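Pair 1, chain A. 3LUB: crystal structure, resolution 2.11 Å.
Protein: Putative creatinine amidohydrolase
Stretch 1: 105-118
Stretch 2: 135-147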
# COMPACT_ATOMS: atom_id res chain seq x y z
N SER A 105 11.13 -15.85 -1.75
CA SER A 105 11.52 -17.13 -1.13
C SER A 105 12.34 -18.01 -2.05
O SER A 105 13.45 -18.39 -1.71
CB SER A 105 10.28 -17.88 -0.65
OG SER A 105 9.76 -17.26 0.51
N LEU A 106 11.82 -18.27 -3.24
CA LEU A 106 12.57 -19.07 -4.23
C LEU A 106 13.96 -18.47 -4.56
O LEU A 106 14.92 -19.18 -4.76
CB LEU A 106 11.77 -19.24 -5.52
CG LEU A 106 10.41 -19.96 -5.49
CD1 LEU A 106 9.81 -19.89 -6.86
CD2 LEU A 106 10.50 -21.39 -5.03
N HIS A 107 14.05 -17.15 -4.62
CA HIS A 107 15.33 -16.51 -4.88
C HIS A 107 16.33 -16.74 -3.75
O HIS A 107 17.50 -17.01 -4.00
CB HIS A 107 15.13 -15.00 -5.13
CG HIS A 107 16.34 -14.34 -5.71
ND1 HIS A 107 17.39 -13.91 -4.92
CD2 HIS A 107 16.69 -14.06 -6.98
CE1 HIS A 107 18.32 -13.39 -5.69
NE2 HIS A 107 17.93 -13.48 -6.95
N VAL A 108 15.89 -16.60 -2.50
CA VAL A 108 16.75 -16.87 -1.35
C VAL A 108 17.25 -18.32 -1.41
O VAL A 108 18.39 -18.62 -1.00
CB VAL A 108 15.98 -16.64 -0.03
CG1 VAL A 108 16.61 -17.39 1.15
CG2 VAL A 108 15.87 -15.17 0.26
N GLN A 109 16.41 -19.22 -1.90
CA GLN A 109 16.74 -20.65 -1.97
C GLN A 109 17.72 -21.02 -3.08
O GLN A 109 18.16 -22.15 -3.11
CB GLN A 109 15.46 -21.49 -2.11
CG GLN A 109 14.54 -21.37 -0.91
CD GLN A 109 13.10 -21.72 -1.22
OE1 GLN A 109 12.79 -22.33 -2.23
NE2 GLN A 109 12.22 -21.33 -0.33
N GLY A 110 18.00 -20.08 -3.99
CA GLY A 110 18.97 -20.26 -5.09
C GLY A 110 18.36 -20.48 -6.46
O GLY A 110 19.08 -20.60 -7.46
N PHE A 111 17.03 -20.50 -6.53
CA PHE A 111 16.35 -20.73 -7.79
C PHE A 111 16.31 -19.46 -8.61
O PHE A 111 16.26 -18.36 -8.06
CB PHE A 111 14.92 -21.27 -7.55
CG PHE A 111 14.92 -22.56 -6.81
CD1 PHE A 111 15.50 -23.69 -7.37
CD2 PHE A 111 14.41 -22.64 -5.52
CE1 PHE A 111 15.54 -24.88 -6.69
CE2 PHE A 111 14.47 -23.85 -4.81
CZ PHE A 111 15.03 -24.96 -5.41
N ARG A 112 16.31 -19.63 -9.93
CA ARG A 112 16.39 -18.51 -10.85
C ARG A 112 15.50 -18.63 -12.05
O ARG A 112 15.60 -17.78 -12.91
CB ARG A 112 17.83 -18.35 -11.35
CG ARG A 112 18.83 -18.10 -10.25
CD ARG A 112 18.57 -16.74 -9.58
NE ARG A 112 19.56 -16.38 -8.57
CZ ARG A 112 19.46 -16.64 -7.28
NH1 ARG A 112 18.42 -17.30 -6.79
NH2 ARG A 112 20.41 -16.26 -6.45
N LYS A 113 14.64 -19.63 -12.15
CA LYS A 113 13.78 -19.81 -13.30
C LYS A 113 12.41 -20.33 -12.84
O LYS A 113 12.33 -21.36 -12.12
CB LYS A 113 14.39 -20.84 -14.24
CG LYS A 113 15.72 -20.40 -14.77
CD LYS A 113 16.34 -21.45 -15.63
CE LYS A 113 17.59 -20.89 -16.33
NZ LYS A 113 18.42 -22.03 -16.84
N LEU A 114 11.36 -19.63 -13.26
CA LEU A 114 10.00 -19.95 -12.85
C LEU A 114 9.07 -19.83 -14.02
O LEU A 114 9.13 -18.86 -14.76
CB LEU A 114 9.55 -18.98 -11.72
CG LEU A 114 8.11 -19.01 -11.21
CD1 LEU A 114 7.75 -20.30 -10.44
CD2 LEU A 114 7.82 -17.76 -10.33
N LEU A 115 8.20 -20.82 -14.20
CA LEU A 115 7.08 -20.71 -15.13
C LEU A 115 5.80 -20.68 -14.34
O LEU A 115 5.55 -21.58 -13.54
CB LEU A 115 7.04 -21.87 -16.10
CG LEU A 115 5.82 -21.85 -17.04
CD1 LEU A 115 6.02 -20.76 -18.08
CD2 LEU A 115 5.52 -23.18 -17.65
N ILE A 116 4.98 -19.65 -14.59
CA ILE A 116 3.61 -19.60 -14.09
C ILE A 116 2.70 -20.25 -15.13
O ILE A 116 2.60 -19.76 -16.24
CB ILE A 116 3.12 -18.13 -13.82
CG1 ILE A 116 4.07 -17.40 -12.85
CG2 ILE A 116 1.71 -18.18 -13.25
CD1 ILE A 116 3.96 -15.87 -12.85
N LEU A 117 2.10 -21.40 -14.77
CA LEU A 117 1.18 -22.09 -15.66
C LEU A 117 -0.25 -21.85 -15.19
O LEU A 117 -0.72 -22.45 -14.21
CB LEU A 117 1.50 -23.60 -15.73
CG LEU A 117 0.73 -24.43 -16.77
CD1 LEU A 117 0.94 -23.91 -18.20
CD2 LEU A 117 1.11 -25.90 -16.68
N SER A 118 -0.95 -20.95 -15.88
CA SER A 118 -2.26 -20.55 -15.45
C SER A 118 -3.34 -21.47 -16.03
O SER A 118 -3.28 -21.92 -17.16
CB SER A 118 -2.57 -19.08 -15.83
OG SER A 118 -3.82 -18.66 -15.26
N GLU A 135 13.29 -5.81 -9.94
CA GLU A 135 13.65 -6.13 -8.56
C GLU A 135 14.59 -7.32 -8.49
O GLU A 135 15.45 -7.36 -7.62
CB GLU A 135 12.44 -6.53 -7.71
CG GLU A 135 11.41 -5.49 -7.34
CD GLU A 135 10.44 -6.06 -6.29
OE1 GLU A 135 10.85 -6.24 -5.11
OE2 GLU A 135 9.27 -6.38 -6.64
N TYR A 136 14.38 -8.31 -9.35
CA TYR A 136 15.18 -9.54 -9.37
C TYR A 136 15.65 -9.77 -10.81
O TYR A 136 15.10 -10.66 -11.51
CB TYR A 136 14.33 -10.76 -8.93
CG TYR A 136 13.77 -10.67 -7.51
CD1 TYR A 136 14.50 -11.12 -6.41
CD2 TYR A 136 12.52 -10.13 -7.28
CE1 TYR A 136 13.99 -11.01 -5.12
CE2 TYR A 136 12.01 -10.02 -6.00
CZ TYR A 136 12.73 -10.47 -4.94
OH TYR A 136 12.17 -10.37 -3.71
N PRO A 137 16.65 -8.98 -11.26
CA PRO A 137 17.13 -9.07 -12.66
C PRO A 137 17.81 -10.41 -13.07
O PRO A 137 17.91 -10.70 -14.24
CB PRO A 137 18.08 -7.88 -12.79
CG PRO A 137 18.42 -7.47 -11.44
CD PRO A 137 17.36 -7.94 -10.50
N ASP A 138 18.17 -11.24 -12.10
CA ASP A 138 18.75 -12.56 -12.35
C ASP A 138 17.72 -13.72 -12.30
O ASP A 138 18.10 -14.90 -12.43
CB ASP A 138 19.91 -12.83 -11.35
CG ASP A 138 19.51 -12.69 -9.86
OD1 ASP A 138 18.38 -12.22 -9.50
OD2 ASP A 138 20.38 -13.02 -9.02
N PHE A 139 16.42 -13.40 -12.17
CA PHE A 139 15.36 -14.39 -11.96
C PHE A 139 14.43 -14.38 -13.17
O PHE A 139 13.77 -13.40 -13.43
CB PHE A 139 14.62 -14.08 -10.65
CG PHE A 139 13.81 -15.24 -10.11
CD1 PHE A 139 12.63 -15.61 -10.69
CD2 PHE A 139 14.21 -15.91 -8.97
CE1 PHE A 139 11.90 -16.67 -10.18
CE2 PHE A 139 13.48 -16.96 -8.45
CZ PHE A 139 12.33 -17.34 -9.05
N LEU A 140 14.40 -15.46 -13.92
CA LEU A 140 13.59 -15.56 -15.12
C LEU A 140 12.18 -16.05 -14.76
O LEU A 140 12.05 -17.12 -14.21
CB LEU A 140 14.25 -16.55 -16.06
CG LEU A 140 13.59 -16.78 -17.42
CD1 LEU A 140 13.54 -15.47 -18.21
CD2 LEU A 140 14.34 -17.87 -18.21
N ILE A 141 11.16 -15.27 -15.10
CA ILE A 141 9.77 -15.66 -14.92
C ILE A 141 9.04 -15.64 -16.26
O ILE A 141 8.92 -14.57 -16.88
CB ILE A 141 9.03 -14.72 -13.93
CG1 ILE A 141 9.83 -14.50 -12.65
CG2 ILE A 141 7.62 -15.26 -13.59
CD1 ILE A 141 9.12 -13.61 -11.66
N ALA A 142 8.55 -16.81 -16.70
CA ALA A 142 7.68 -16.93 -17.88
C ALA A 142 6.22 -17.16 -17.43
O ALA A 142 5.99 -17.56 -16.29
CB ALA A 142 8.15 -18.06 -18.79
N ALA A 143 5.26 -16.89 -18.32
CA ALA A 143 3.86 -17.18 -18.05
C ALA A 143 3.18 -17.78 -19.27
O ALA A 143 3.44 -17.36 -20.41
CB ALA A 143 3.07 -15.91 -17.59
N ALA A 144 2.30 -18.75 -19.02
CA ALA A 144 1.47 -19.35 -20.09
C ALA A 144 0.15 -19.78 -19.51
O ALA A 144 0.11 -20.20 -18.36
CB ALA A 144 2.15 -20.57 -20.67
N ASN A 145 -0.92 -19.70 -20.31
CA ASN A 145 -2.15 -20.44 -20.04
C ASN A 145 -1.96 -21.86 -20.62
O ASN A 145 -1.55 -21.97 -21.76
CB ASN A 145 -3.34 -19.75 -20.71
CG ASN A 145 -3.76 -18.43 -20.01
OD1 ASN A 145 -4.06 -18.40 -18.83
ND2 ASN A 145 -3.83 -17.35 -20.79
N TRP A 146 -2.25 -22.94 -19.87
CA TRP A 146 -2.08 -24.31 -20.41
C TRP A 146 -2.91 -24.47 -21.69
O TRP A 146 -2.49 -25.12 -22.62
CB TRP A 146 -2.40 -25.43 -19.35
CG TRP A 146 -3.85 -25.56 -19.03
CD1 TRP A 146 -4.52 -24.90 -18.05
CD2 TRP A 146 -4.84 -26.33 -19.75
NE1 TRP A 146 -5.84 -25.24 -18.08
CE2 TRP A 146 -6.07 -26.12 -19.11
CE3 TRP A 146 -4.78 -27.19 -20.84
CZ2 TRP A 146 -7.26 -26.72 -19.55
CZ3 TRP A 146 -5.94 -27.82 -21.25
CH2 TRP A 146 -7.17 -27.57 -20.62
N PHE A 147 -4.07 -23.83 -21.74
CA PHE A 147 -5.00 -24.08 -22.82
C PHE A 147 -4.71 -23.25 -24.07
O PHE A 147 -5.46 -23.28 -25.02
CB PHE A 147 -6.42 -23.87 -22.35
CG PHE A 147 -6.64 -22.54 -21.72
CD1 PHE A 147 -6.88 -21.42 -22.50
CD2 PHE A 147 -6.60 -22.40 -20.33
CE1 PHE A 147 -7.05 -20.17 -21.92
CE2 PHE A 147 -6.78 -21.18 -19.76
CZ PHE A 147 -7.02 -20.06 -20.55

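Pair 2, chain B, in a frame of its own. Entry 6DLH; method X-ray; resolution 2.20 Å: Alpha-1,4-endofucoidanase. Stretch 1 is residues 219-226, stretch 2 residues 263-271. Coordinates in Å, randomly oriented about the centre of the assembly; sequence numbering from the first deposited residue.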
# COMPACT_ATOMS: atom_id res chain seq x y z
N LEU B 219 -13.65 4.85 -7.37
CA LEU B 219 -13.05 4.05 -6.31
C LEU B 219 -12.20 4.96 -5.41
O LEU B 219 -11.76 4.54 -4.34
CB LEU B 219 -12.21 2.92 -6.93
CG LEU B 219 -13.00 1.77 -7.58
CD1 LEU B 219 -12.05 0.78 -8.23
CD2 LEU B 219 -13.89 1.06 -6.58
N ILE B 220 -11.98 6.20 -5.87
CA ILE B 220 -11.19 7.21 -5.19
C ILE B 220 -12.09 8.40 -4.86
O ILE B 220 -12.60 9.04 -5.78
CB ILE B 220 -10.00 7.65 -6.07
CG1 ILE B 220 -9.01 6.51 -6.28
CG2 ILE B 220 -9.34 8.90 -5.50
CD1 ILE B 220 -7.83 6.86 -7.16
N ASP B 221 -12.26 8.71 -3.57
CA ASP B 221 -13.18 9.77 -3.18
C ASP B 221 -12.45 11.10 -2.96
O ASP B 221 -13.06 12.15 -3.05
CB ASP B 221 -14.05 9.40 -1.97
CG ASP B 221 -14.90 8.17 -2.20
OD1 ASP B 221 -14.35 7.07 -2.09
OD2 ASP B 221 -16.10 8.33 -2.48
N ALA B 222 -11.15 11.03 -2.65
CA ALA B 222 -10.40 12.21 -2.24
C ALA B 222 -8.93 12.03 -2.59
O ALA B 222 -8.44 10.91 -2.58
CB ALA B 222 -10.57 12.46 -0.76
N TRP B 223 -8.26 13.15 -2.89
CA TRP B 223 -6.82 13.22 -3.10
C TRP B 223 -6.24 14.29 -2.17
O TRP B 223 -6.74 15.41 -2.12
CB TRP B 223 -6.51 13.61 -4.55
CG TRP B 223 -6.98 12.67 -5.62
CD1 TRP B 223 -8.23 12.61 -6.16
CD2 TRP B 223 -6.18 11.70 -6.32
NE1 TRP B 223 -8.27 11.65 -7.14
CE2 TRP B 223 -7.03 11.08 -7.26
CE3 TRP B 223 -4.84 11.30 -6.24
CZ2 TRP B 223 -6.57 10.07 -8.10
CZ3 TRP B 223 -4.40 10.30 -7.07
CH2 TRP B 223 -5.26 9.69 -7.99
N CYS B 224 -5.15 13.97 -1.46
CA CYS B 224 -4.47 15.02 -0.72
C CYS B 224 -3.02 15.10 -1.20
O CYS B 224 -2.32 14.10 -1.19
CB CYS B 224 -4.57 14.82 0.79
SG CYS B 224 -3.82 13.28 1.39
N PHE B 225 -2.61 16.32 -1.61
CA PHE B 225 -1.30 16.54 -2.20
C PHE B 225 -0.39 17.25 -1.20
O PHE B 225 -0.60 18.41 -0.87
CB PHE B 225 -1.42 17.36 -3.49
CG PHE B 225 -2.15 16.65 -4.60
CD1 PHE B 225 -1.50 15.71 -5.40
CD2 PHE B 225 -3.50 16.91 -4.84
CE1 PHE B 225 -2.18 15.05 -6.41
CE2 PHE B 225 -4.18 16.24 -5.85
CZ PHE B 225 -3.52 15.31 -6.63
N ASP B 226 0.64 16.53 -0.76
CA ASP B 226 1.58 17.01 0.24
C ASP B 226 2.67 17.83 -0.44
O ASP B 226 2.87 17.72 -1.65
CB ASP B 226 2.19 15.81 0.98
CG ASP B 226 2.79 16.13 2.34
OD1 ASP B 226 2.65 17.28 2.80
OD2 ASP B 226 3.37 15.20 2.94
N PRO B 263 -15.35 13.29 -11.16
CA PRO B 263 -15.66 14.72 -11.07
C PRO B 263 -16.09 15.11 -9.66
O PRO B 263 -16.23 16.30 -9.37
CB PRO B 263 -16.81 14.90 -12.08
CG PRO B 263 -17.48 13.54 -12.12
CD PRO B 263 -16.37 12.53 -11.90
N ASN B 264 -16.29 14.11 -8.80
CA ASN B 264 -16.77 14.34 -7.44
C ASN B 264 -15.63 14.17 -6.44
O ASN B 264 -15.83 14.31 -5.24
CB ASN B 264 -17.93 13.41 -7.08
CG ASN B 264 -19.19 13.69 -7.87
OD1 ASN B 264 -19.55 14.85 -8.09
ND2 ASN B 264 -19.89 12.64 -8.26
N ALA B 265 -14.43 13.84 -6.95
CA ALA B 265 -13.28 13.65 -6.09
C ALA B 265 -12.93 14.97 -5.40
O ALA B 265 -12.81 16.00 -6.05
CB ALA B 265 -12.13 13.10 -6.89
N ALA B 266 -12.78 14.92 -4.06
CA ALA B 266 -12.42 16.07 -3.25
C ALA B 266 -10.90 16.21 -3.21
O ALA B 266 -10.19 15.22 -3.03
CB ALA B 266 -13.01 15.93 -1.87
N ILE B 267 -10.41 17.45 -3.36
CA ILE B 267 -8.98 17.72 -3.52
C ILE B 267 -8.50 18.59 -2.37
O ILE B 267 -9.21 19.50 -1.94
CB ILE B 267 -8.67 18.41 -4.88
CG1 ILE B 267 -9.46 17.82 -6.06
CG2 ILE B 267 -7.17 18.46 -5.16
CD1 ILE B 267 -9.28 16.33 -6.29
N ALA B 268 -7.27 18.31 -1.89
CA ALA B 268 -6.64 19.14 -0.87
C ALA B 268 -5.14 19.22 -1.15
O ALA B 268 -4.52 18.22 -1.46
CB ALA B 268 -6.90 18.58 0.51
N PHE B 269 -4.58 20.43 -1.00
CA PHE B 269 -3.16 20.69 -1.16
C PHE B 269 -2.56 21.13 0.17
O PHE B 269 -3.14 21.95 0.87
CB PHE B 269 -2.95 21.78 -2.22
CG PHE B 269 -3.42 21.42 -3.60
CD1 PHE B 269 -4.73 21.65 -3.99
CD2 PHE B 269 -2.55 20.82 -4.51
CE1 PHE B 269 -5.16 21.31 -5.26
CE2 PHE B 269 -2.98 20.48 -5.78
CZ PHE B 269 -4.29 20.72 -6.15
N ASN B 270 -1.38 20.60 0.51
CA ASN B 270 -0.68 21.03 1.70
C ASN B 270 0.10 22.31 1.41
O ASN B 270 1.20 22.25 0.86
CB ASN B 270 0.26 19.96 2.25
CG ASN B 270 0.89 20.36 3.56
OD1 ASN B 270 0.57 21.41 4.12
ND2 ASN B 270 1.79 19.53 4.07
N ASN B 271 -0.48 23.45 1.80
CA ASN B 271 0.20 24.74 1.69
C ASN B 271 0.57 25.25 3.09
O ASN B 271 0.57 26.46 3.33
CB ASN B 271 -0.64 25.76 0.91
CG ASN B 271 -0.85 25.40 -0.54
OD1 ASN B 271 0.09 25.01 -1.24
ND2 ASN B 271 -2.09 25.50 -1.01
O HOH W 1 -15.52 12.75 -2.97

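Both pairs are two adjacent parallel beta strands. The strand axes approach to 4.6 Å in each, and their directions differ by 17° in pair 1 and 10° in pair 2. Fourteen central residues superpose with an RMSD of 0.6 Å.

The hydrogen-bond ladder is the same. In pair 1, A:Leu140 N donates to A:Arg112 O at 2.8 Å, and A:Leu114 N donates to A:Leu140 O at 2.8 Å. At the matching positions of pair 2, B:Ala266 N donates to B:Asp221 O at 3.0 Å, and B:Trp223 N to B:Ala266 O at 2.8 Å. The alternation continues along both pairs, so each strand uses every second residue for bonding to the other. CA-H...O contacts accompany the ladder in both.

Side chains differ clearly at the start of the ladder. A:Phe139 matches B:Ala265. The A:Phe139 ring fills the space beside the first stretch: A:Arg112 CA lies over its face, and A:Leu114 CB meets its edge, 3.6 Å from A:Phe139 CE1. In pair 2 the bulk comes from the first stretch. B:Trp223, the match of A:Leu114, brings its CD1 to 4.0 Å from B:Ala265 CB. The large ring sits on the second stretch in pair 1 and on the first in pair 2.

A:Leu114 and A:Ile116 share a face of the sheet, as do B:Trp223 and B:Phe225. A:Ile116 CD1 packs on A:Ile141 CG2 at 3.8 Å. Its match, B:Phe225, places CE2 3.8 Å from B:Ile267 CG2. A:Ile116 also faces the small A:Ala143, with CB atoms 4.4 Å apart. B:Phe269 replaces that alanine, and the B:Phe225 and B:Phe269 rings lie near parallel but slid apart, with B:Phe225 CD2 3.7 Å from B:Phe269 CE2.

On the other face, A:Leu115 CD1 reaches A:Ala142 CB at 3.5 Å. B:Cys224 and B:Ala268 match them, with CB atoms 4.4 Å apart.

Polar contacts also differ. In pair 1, A:His107 NE2 donates to A:Asp138 OD1 at 2.9 Å, and A:Arg112 NE forms a salt bridge with A:Asp138 OD2 at 3.5 Å. A:Asp138 matches B:Asn264, whose side chain leads away from the first stretch. There, water 1 lies 2.5 Å from B:Asp221 O and 2.8 Å from B:Asn264 O, bridging the two backbones. At the far end, B:Asn270 ND2 donates to B:Asp226 OD1 at 2.7 Å. The matching A:Leu117 and A:Ala144 make an apolar contact instead, CD1 of the leucine lying 4.3 Å from CB of the alanine.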